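Local coordinates for protein homospermidine synthase (Legionella pneumophila subsp. pneumophila str. Philadelphia 1, PDB 2PH5) that binds nicotinamide-adenine-dinucleotide and probably catalyses the formation of the polyamine homospermidine, at residues Tyr73-Asn84 with Ala98-Ala108; Thr151-Leu162 with Gln395-Trp406. All coordinates share one frame; numbering follows the deposited sequence.

Contact 1 of 2, residues Tyr73-Asn84 with Ala98-Ala108; sequences YLEVIGSTLEEN and ALIILCNQKGA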
# COMPACT_ATOMS: atom_id res chain seq x y z
N TYR A 73 4.93 19.08 37.63
CA TYR A 73 5.83 17.94 37.59
C TYR A 73 6.82 17.89 38.76
O TYR A 73 7.14 16.81 39.24
CB TYR A 73 6.58 17.90 36.25
CG TYR A 73 7.84 18.73 36.18
CD1 TYR A 73 9.08 18.20 36.52
CD2 TYR A 73 7.79 20.04 35.73
CE1 TYR A 73 10.25 18.95 36.40
CE2 TYR A 73 8.94 20.80 35.61
CZ TYR A 73 10.17 20.26 35.94
OH TYR A 73 11.30 21.02 35.77
N LEU A 74 7.30 19.05 39.21
CA LEU A 74 8.24 19.07 40.32
C LEU A 74 7.66 18.48 41.59
O LEU A 74 8.35 17.79 42.33
CB LEU A 74 8.74 20.49 40.59
CG LEU A 74 9.95 20.94 39.77
CD1 LEU A 74 10.43 22.32 40.24
CD2 LEU A 74 11.08 19.94 39.93
N GLU A 75 6.38 18.75 41.84
CA GLU A 75 5.75 18.23 43.05
C GLU A 75 5.18 16.83 42.87
O GLU A 75 5.43 15.94 43.68
CB GLU A 75 4.66 19.18 43.54
CG GLU A 75 4.04 18.77 44.87
CD GLU A 75 3.24 19.89 45.51
OE1 GLU A 75 2.69 19.67 46.62
OE2 GLU A 75 3.17 20.99 44.93
N VAL A 76 4.42 16.63 41.80
CA VAL A 76 3.81 15.33 41.54
C VAL A 76 4.85 14.22 41.38
O VAL A 76 4.79 13.20 42.07
CB VAL A 76 2.94 15.36 40.27
CG1 VAL A 76 2.33 14.00 40.03
CG2 VAL A 76 1.84 16.40 40.42
N ILE A 77 5.80 14.43 40.48
CA ILE A 77 6.86 13.45 40.21
C ILE A 77 7.92 13.49 41.30
O ILE A 77 8.41 12.45 41.74
CB ILE A 77 7.54 13.73 38.85
CG1 ILE A 77 6.50 13.72 37.72
CG2 ILE A 77 8.63 12.71 38.59
CD1 ILE A 77 5.77 12.39 37.56
N GLY A 78 8.27 14.69 41.74
CA GLY A 78 9.29 14.84 42.77
C GLY A 78 8.97 14.14 44.08
O GLY A 78 9.85 13.54 44.69
N SER A 79 7.72 14.21 44.52
CA SER A 79 7.33 13.58 45.78
C SER A 79 7.20 12.08 45.67
O SER A 79 6.89 11.40 46.65
CB SER A 79 6.00 14.16 46.26
OG SER A 79 6.14 15.54 46.51
N THR A 80 7.45 11.55 44.48
CA THR A 80 7.33 10.13 44.29
C THR A 80 8.68 9.43 44.16
O THR A 80 8.75 8.20 44.17
CB THR A 80 6.47 9.85 43.04
OG1 THR A 80 5.85 8.57 43.17
CG2 THR A 80 7.33 9.86 41.79
N LEU A 81 9.75 10.22 44.08
CA LEU A 81 11.11 9.68 43.94
C LEU A 81 12.04 9.90 45.14
O LEU A 81 12.25 11.04 45.56
CB LEU A 81 11.78 10.25 42.70
CG LEU A 81 11.21 9.80 41.37
CD1 LEU A 81 11.88 10.59 40.26
CD2 LEU A 81 11.42 8.30 41.19
N GLU A 82 12.61 8.81 45.65
CA GLU A 82 13.55 8.86 46.77
C GLU A 82 14.92 8.46 46.22
O GLU A 82 15.02 7.93 45.11
CB GLU A 82 13.11 7.88 47.86
CG GLU A 82 13.18 8.42 49.30
CD GLU A 82 11.92 9.20 49.70
OE1 GLU A 82 11.82 9.60 50.88
OE2 GLU A 82 11.05 9.40 48.84
N GLU A 83 15.98 8.70 46.97
CA GLU A 83 17.31 8.35 46.49
C GLU A 83 17.39 6.87 46.10
O GLU A 83 16.97 5.99 46.86
CB GLU A 83 18.35 8.70 47.56
CG GLU A 83 19.77 8.28 47.18
CD GLU A 83 20.83 9.24 47.70
OE1 GLU A 83 20.84 10.42 47.25
OE2 GLU A 83 21.65 8.82 48.55
N ASN A 84 17.93 6.61 44.91
CA ASN A 84 18.09 5.24 44.39
C ASN A 84 16.85 4.64 43.72
O ASN A 84 16.87 3.49 43.29
CB ASN A 84 18.57 4.30 45.49
CG ASN A 84 19.92 4.69 46.01
OD1 ASN A 84 20.87 4.85 45.23
ND2 ASN A 84 20.02 4.87 47.33
N ALA A 98 13.66 17.92 31.58
CA ALA A 98 13.13 18.32 32.88
C ALA A 98 13.10 17.14 33.84
O ALA A 98 13.48 17.26 35.00
CB ALA A 98 11.74 18.93 32.70
N LEU A 99 12.64 15.99 33.35
CA LEU A 99 12.57 14.78 34.17
C LEU A 99 13.97 14.30 34.59
O LEU A 99 14.18 13.89 35.74
CB LEU A 99 11.85 13.66 33.39
CG LEU A 99 10.35 13.34 33.55
CD1 LEU A 99 9.56 14.44 34.21
CD2 LEU A 99 9.83 13.03 32.17
N ILE A 100 14.91 14.36 33.66
CA ILE A 100 16.29 13.95 33.91
C ILE A 100 16.90 14.75 35.06
O ILE A 100 17.39 14.18 36.04
CB ILE A 100 17.13 14.11 32.62
CG1 ILE A 100 16.72 13.00 31.63
CG2 ILE A 100 18.63 14.11 32.94
CD1 ILE A 100 17.38 13.08 30.25
N ILE A 101 16.87 16.08 34.95
CA ILE A 101 17.39 16.96 35.99
C ILE A 101 16.73 16.63 37.34
O ILE A 101 17.42 16.43 38.34
CB ILE A 101 17.12 18.44 35.62
CG1 ILE A 101 18.02 18.83 34.45
CG2 ILE A 101 17.35 19.34 36.82
CD1 ILE A 101 17.53 20.04 33.70
N LEU A 102 15.41 16.56 37.34
CA LEU A 102 14.66 16.26 38.56
C LEU A 102 15.15 14.96 39.20
O LEU A 102 15.34 14.91 40.41
CB LEU A 102 13.17 16.14 38.25
CG LEU A 102 12.28 15.69 39.43
CD1 LEU A 102 12.43 16.67 40.60
CD2 LEU A 102 10.83 15.62 38.98
N CYS A 103 15.33 13.93 38.39
CA CYS A 103 15.79 12.65 38.92
C CYS A 103 17.13 12.79 39.61
O CYS A 103 17.35 12.23 40.69
CB CYS A 103 15.90 11.61 37.81
SG CYS A 103 14.32 10.88 37.35
N ASN A 104 18.04 13.54 38.98
CA ASN A 104 19.36 13.76 39.55
C ASN A 104 19.25 14.40 40.93
O ASN A 104 19.89 13.95 41.89
CB ASN A 104 20.20 14.65 38.63
CG ASN A 104 21.59 14.90 39.19
OD1 ASN A 104 22.39 13.97 39.33
ND2 ASN A 104 21.88 16.16 39.51
N GLN A 105 18.43 15.44 41.02
CA GLN A 105 18.21 16.16 42.26
C GLN A 105 17.73 15.19 43.34
O GLN A 105 18.11 15.29 44.50
CB GLN A 105 17.16 17.26 42.06
CG GLN A 105 17.57 18.34 41.06
CD GLN A 105 16.42 19.29 40.68
OE1 GLN A 105 16.65 20.32 40.04
NE2 GLN A 105 15.20 18.94 41.06
N LYS A 106 16.88 14.25 42.93
CA LYS A 106 16.33 13.28 43.86
C LYS A 106 17.24 12.08 44.05
O LYS A 106 16.97 11.21 44.87
CB LYS A 106 14.96 12.84 43.36
CG LYS A 106 13.78 13.49 44.08
CD LYS A 106 13.86 15.01 44.17
CE LYS A 106 12.72 15.54 45.02
NZ LYS A 106 12.69 14.83 46.33
N GLY A 107 18.32 12.04 43.28
CA GLY A 107 19.25 10.93 43.36
C GLY A 107 18.65 9.64 42.81
O GLY A 107 19.09 8.55 43.17
N ALA A 108 17.65 9.76 41.94
CA ALA A 108 17.00 8.59 41.35
C ALA A 108 17.46 8.27 39.92
O ALA A 108 17.88 9.16 39.18
CB ALA A 108 15.48 8.77 41.38
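In the Rossmann-type NAD-binding domain, the short helix 73-76 and the chain that follows it lie alongside helix 96-106, with Tyr73, Leu74 and Ile77 gathered round Leu102. The case illustrates how one forked side chain can serve several neighbours at once. Leu102 has its CG anti to the backbone N (chi1 175°), which carries its fork across to the other segment. There CD1 meets Leu74 CD2 at 3.6 Å, while CD2 packs on Ile77 CG2 at 3.7 Å. The same CD2 also comes to the edge of the Tyr73 ring, near its plane and 4.0 Å from Tyr73 CD1. Farther round that ring, Tyr73 OH lies 3.7 Å from Ala98 CB, and Leu74 CG rests over one ring face, toward its rim, from within the same segment. On the side facing the sheet, Leu81 sends CD1 to Cys103 SG (3.8 Å); both side chains also touch Leu87 of the central strand 86-89.

Lys106 closes the outer side with its hydrocarbon chain. Bent at chi2 (51°), it brings CG to 3.2 Å from Leu81 O and runs on with CE beside Gly78 O. Its NZ stays well short of the Glu82 carboxylate, and no salt bridge forms between them. Helix 96-106 stops at Gly107, whose positive phi completes a Schellman motif, and the turn presents Gly107 O to the other segment. Asn84 N donates to it at 2.9 Å with an almost straight N-H...O angle of 168°, while Glu83 CA makes a CH...O contact with Lys106 O. Cohesion between the two segments is therefore mostly apolar and a matter of shape, and the single clear hydrogen bond across the contact, backbone to backbone, ties the end of helix 96-106 to the residues that lead into strand 86-89.

Contact 2 of 2, residues Thr151-Leu162 with Gln395-Trp406; sequences TALITHGANPGL and QVVASMISGIIW. With NAD (nicotinamide-adenine-dinucleotide), chain C.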
# COMPACT_ATOMS: atom_id res chain seq x y z
N THR A 151 22.81 8.16 36.84
CA THR A 151 22.68 7.63 35.49
C THR A 151 21.31 7.86 34.86
O THR A 151 20.27 7.67 35.49
CB THR A 151 23.00 6.12 35.45
OG1 THR A 151 24.34 5.91 35.88
CG2 THR A 151 22.84 5.56 34.04
N ALA A 152 21.33 8.29 33.60
CA ALA A 152 20.11 8.53 32.86
C ALA A 152 20.33 7.98 31.46
O ALA A 152 20.95 8.64 30.61
CB ALA A 152 19.82 10.03 32.81
N LEU A 153 19.85 6.76 31.22
CA LEU A 153 19.99 6.09 29.93
C LEU A 153 18.90 6.60 29.00
O LEU A 153 17.71 6.43 29.27
CB LEU A 153 19.84 4.57 30.11
CG LEU A 153 20.23 3.68 28.93
CD1 LEU A 153 21.71 3.88 28.61
CD2 LEU A 153 19.96 2.22 29.27
N ILE A 154 19.30 7.22 27.90
CA ILE A 154 18.32 7.77 26.97
C ILE A 154 18.17 7.00 25.66
O ILE A 154 19.07 6.26 25.25
CB ILE A 154 18.65 9.25 26.64
CG1 ILE A 154 20.06 9.35 26.06
CG2 ILE A 154 18.53 10.08 27.91
CD1 ILE A 154 20.48 10.76 25.67
N THR A 155 17.03 7.19 25.01
CA THR A 155 16.70 6.55 23.74
C THR A 155 17.16 5.11 23.71
O THR A 155 17.83 4.69 22.77
CB THR A 155 17.34 7.29 22.56
OG1 THR A 155 18.76 7.38 22.76
CG2 THR A 155 16.77 8.71 22.43
N HIS A 156 16.79 4.34 24.74
CA HIS A 156 17.19 2.95 24.80
C HIS A 156 16.03 1.99 24.61
O HIS A 156 15.62 1.30 25.55
CB HIS A 156 17.89 2.66 26.12
CG HIS A 156 18.59 1.33 26.15
ND1 HIS A 156 19.91 1.18 25.78
CD2 HIS A 156 18.13 0.09 26.44
CE1 HIS A 156 20.23 -0.10 25.83
NE2 HIS A 156 19.17 -0.78 26.23
N GLY A 157 15.49 1.95 23.39
CA GLY A 157 14.39 1.04 23.09
C GLY A 157 14.94 0.07 22.07
O GLY A 157 16.14 -0.18 22.05
N ALA A 158 14.08 -0.49 21.22
CA ALA A 158 14.55 -1.41 20.20
C ALA A 158 15.34 -0.56 19.20
O ALA A 158 16.48 -0.86 18.87
CB ALA A 158 13.37 -2.10 19.51
N ASN A 159 14.73 0.51 18.71
CA ASN A 159 15.44 1.42 17.83
C ASN A 159 14.78 2.78 17.89
O ASN A 159 13.61 2.94 17.52
CB ASN A 159 15.52 0.92 16.37
CG ASN A 159 14.19 0.84 15.70
OD1 ASN A 159 14.11 0.86 14.47
ND2 ASN A 159 13.13 0.71 16.49
N PRO A 160 15.51 3.79 18.36
CA PRO A 160 16.90 3.71 18.83
C PRO A 160 17.10 2.80 20.04
O PRO A 160 16.17 2.57 20.81
CB PRO A 160 17.21 5.16 19.18
CG PRO A 160 15.90 5.60 19.76
CD PRO A 160 14.90 5.07 18.75
N GLY A 161 18.32 2.29 20.20
CA GLY A 161 18.62 1.44 21.33
C GLY A 161 19.31 0.14 20.97
O GLY A 161 20.50 0.11 20.70
N LEU A 162 18.53 -0.93 20.98
CA LEU A 162 19.02 -2.25 20.66
C LEU A 162 19.81 -2.24 19.35
O LEU A 162 20.80 -2.95 19.21
CB LEU A 162 17.83 -3.20 20.53
CG LEU A 162 18.12 -4.67 20.27
CD1 LEU A 162 18.98 -5.25 21.38
CD2 LEU A 162 16.79 -5.40 20.17
N GLN A 395 10.17 -6.67 21.51
CA GLN A 395 11.55 -6.35 21.18
C GLN A 395 11.94 -5.02 21.81
O GLN A 395 13.10 -4.80 22.14
CB GLN A 395 11.74 -6.29 19.66
CG GLN A 395 11.52 -7.60 18.96
CD GLN A 395 11.52 -7.45 17.44
OE1 GLN A 395 10.79 -6.63 16.89
NE2 GLN A 395 12.34 -8.24 16.76
N VAL A 396 10.95 -4.15 22.02
CA VAL A 396 11.22 -2.85 22.61
C VAL A 396 11.42 -2.93 24.11
O VAL A 396 12.35 -2.31 24.64
CB VAL A 396 10.07 -1.86 22.33
CG1 VAL A 396 10.50 -0.46 22.71
CG2 VAL A 396 9.67 -1.94 20.87
N VAL A 397 10.57 -3.68 24.79
CA VAL A 397 10.67 -3.79 26.24
C VAL A 397 11.83 -4.71 26.64
O VAL A 397 12.38 -4.57 27.74
CB VAL A 397 9.32 -4.26 26.87
CG1 VAL A 397 8.24 -3.24 26.56
CG2 VAL A 397 8.92 -5.64 26.35
N ALA A 398 12.20 -5.63 25.76
CA ALA A 398 13.33 -6.51 26.06
C ALA A 398 14.56 -5.62 26.24
O ALA A 398 15.33 -5.77 27.20
CB ALA A 398 13.54 -7.51 24.92
N SER A 399 14.72 -4.66 25.33
CA SER A 399 15.83 -3.72 25.37
C SER A 399 15.79 -2.83 26.61
O SER A 399 16.82 -2.59 27.26
CB SER A 399 15.81 -2.84 24.12
OG SER A 399 15.65 -3.64 22.96
N MSE A 400 14.60 -2.34 26.94
CA MSE A 400 14.44 -1.49 28.11
C MSE A 400 14.75 -2.19 29.42
O MSE A 400 15.49 -1.67 30.25
CB MSE A 400 13.03 -0.93 28.15
CG MSE A 400 12.70 -0.09 26.94
SE MSE A 400 11.53 1.34 27.42
CE MSE A 400 12.88 2.61 28.00
N ILE A 401 14.17 -3.38 29.62
CA ILE A 401 14.41 -4.11 30.85
C ILE A 401 15.91 -4.38 30.95
O ILE A 401 16.45 -4.42 32.05
CB ILE A 401 13.61 -5.47 30.89
CG1 ILE A 401 13.52 -6.00 32.33
CG2 ILE A 401 14.32 -6.54 30.05
CD1 ILE A 401 12.74 -5.12 33.30
N SER A 402 16.60 -4.56 29.82
CA SER A 402 18.04 -4.80 29.86
C SER A 402 18.73 -3.50 30.28
O SER A 402 19.60 -3.51 31.14
CB SER A 402 18.58 -5.21 28.48
OG SER A 402 17.90 -6.34 27.97
N GLY A 403 18.33 -2.40 29.65
CA GLY A 403 18.90 -1.11 29.98
C GLY A 403 18.65 -0.75 31.43
O GLY A 403 19.52 -0.17 32.09
N ILE A 404 17.47 -1.09 31.94
CA ILE A 404 17.12 -0.80 33.33
C ILE A 404 18.07 -1.57 34.25
O ILE A 404 18.57 -1.02 35.22
CB ILE A 404 15.63 -1.21 33.64
CG1 ILE A 404 14.67 -0.28 32.89
CG2 ILE A 404 15.37 -1.13 35.15
CD1 ILE A 404 13.18 -0.61 33.07
N ILE A 405 18.32 -2.84 33.94
CA ILE A 405 19.21 -3.63 34.77
C ILE A 405 20.63 -3.06 34.72
O ILE A 405 21.35 -3.10 35.72
CB ILE A 405 19.27 -5.10 34.30
CG1 ILE A 405 17.87 -5.71 34.36
CG2 ILE A 405 20.24 -5.89 35.19
CD1 ILE A 405 17.77 -7.03 33.63
N TRP A 406 21.02 -2.55 33.56
CA TRP A 406 22.35 -1.98 33.39
C TRP A 406 22.54 -0.76 34.28
O TRP A 406 23.55 -0.62 34.97
CB TRP A 406 22.59 -1.58 31.93
CG TRP A 406 23.99 -1.09 31.68
CD1 TRP A 406 25.11 -1.86 31.44
CD2 TRP A 406 24.45 0.27 31.69
NE1 TRP A 406 26.22 -1.06 31.31
CE2 TRP A 406 25.84 0.25 31.46
CE3 TRP A 406 23.81 1.50 31.87
CZ2 TRP A 406 26.61 1.42 31.41
CZ3 TRP A 406 24.58 2.67 31.83
CH2 TRP A 406 25.97 2.62 31.60
PA NAD C . 1.46 5.88 23.92
O1A NAD C . 0.93 7.14 23.29
O2A NAD C . 0.77 4.60 23.61
O5B NAD C . 1.53 6.03 25.53
C5B NAD C . 2.09 7.20 26.13
C4B NAD C . 1.48 7.36 27.53
O4B NAD C . 2.03 8.55 28.06
C3B NAD C . -0.04 7.52 27.55
O3B NAD C . -0.63 6.55 28.42
C2B NAD C . -0.26 8.93 28.04
O2B NAD C . -1.43 9.12 28.79
C1B NAD C . 1.04 9.25 28.78
N9A NAD C . 1.43 10.66 28.79
C8A NAD C . 1.14 11.58 27.76
N7A NAD C . 0.86 12.80 28.26
C5A NAD C . 0.96 12.70 29.60
C6A NAD C . 0.79 13.65 30.61
N6A NAD C . 0.49 14.93 30.39
N1A NAD C . 0.96 13.21 31.92
C2A NAD C . 1.28 11.90 32.23
N3A NAD C . 1.46 10.95 31.25
C4A NAD C . 1.29 11.39 29.96
O3 NAD C . 2.95 5.77 23.40
PN NAD C . 4.15 4.75 23.71
O1N NAD C . 4.71 4.33 22.40
O2N NAD C . 3.63 3.70 24.65
O5D NAD C . 5.04 5.85 24.42
C5D NAD C . 6.33 5.66 24.95
C4D NAD C . 7.27 6.19 23.88
O4D NAD C . 8.21 5.19 23.58
C3D NAD C . 7.53 7.36 22.97
O3D NAD C . 8.28 8.38 23.62
C2D NAD C . 8.29 6.71 21.82
O2D NAD C . 9.07 7.60 21.09
C1D NAD C . 9.06 5.60 22.52
N1N NAD C . 9.30 4.36 21.75
C2N NAD C . 10.58 3.92 21.51
C3N NAD C . 10.75 2.72 20.79
C7N NAD C . 12.10 2.16 20.49
O7N NAD C . 12.15 0.98 19.80
N7N NAD C . 13.21 2.74 20.89
C4N NAD C . 9.62 1.97 20.32
C5N NAD C . 8.32 2.46 20.58
C6N NAD C . 8.15 3.63 21.29
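Ser399 and Val396 of helix 391-408 pack against Gly157, Ala158 and Leu162 where strand 152-153 of the Rossmann-type sheet leads by a turn into helix 158-176, beside the nicotinamide of NAD. This end is the tight one. Ser399 OG is turned back along its own helix to bond Gln395 O, and Leu162 CB closes on that hydroxyl oxygen at 3.3 Å. Ser399 CB meets Gly157 O at 3.4 Å. Midway along the helix, His156, with CG anti to the backbone N (chi1 -168°), directs a ring edge at the helix so that Ser399 O lies in the ring plane, 3.1 Å from His156 CD2, while Leu153 CD2 sits over one face, toward its rim. The bare backbone of Gly403 admits both residues, its CA 3.6 Å from Leu153 CD2.

Toward Trp406 the fit slackens without opening to solvent: Thr151 CG2 crosses to Trp406 CZ3 at 4.0 Å, and the indole also stacks on His410. At the tight end the wide pi-type first turn of helix 158-176 binds the carboxamide, Asn159 N donating to NAD O7N at 2.8 Å and NAD N7N to Pro160 O, while Val396 CG1 lies 3.5 Å from NAD C4N.

Overall arrangement
Both contacts pack helices beside the same parallel sheet, yet they differ in depth and chemistry. Contact 1 lies toward the periphery, partly exposed, and joins two helices close in sequence within the nucleotide-binding domain; contact 2 is wholly buried near the middle of the chain and brings together segments more than 230 residues apart. Neither is far from NAD, but contact 1 only flanks residues that bind it, whereas contact 2 holds the nicotinamide amide directly. Aliphatic branches dominate the first, and glycines, small side chains and backbone carbonyls the second. Their centres are 20 Å apart, and they meet where Ile100 CD1 packs on Ile154 CG2 at 4.0 Å.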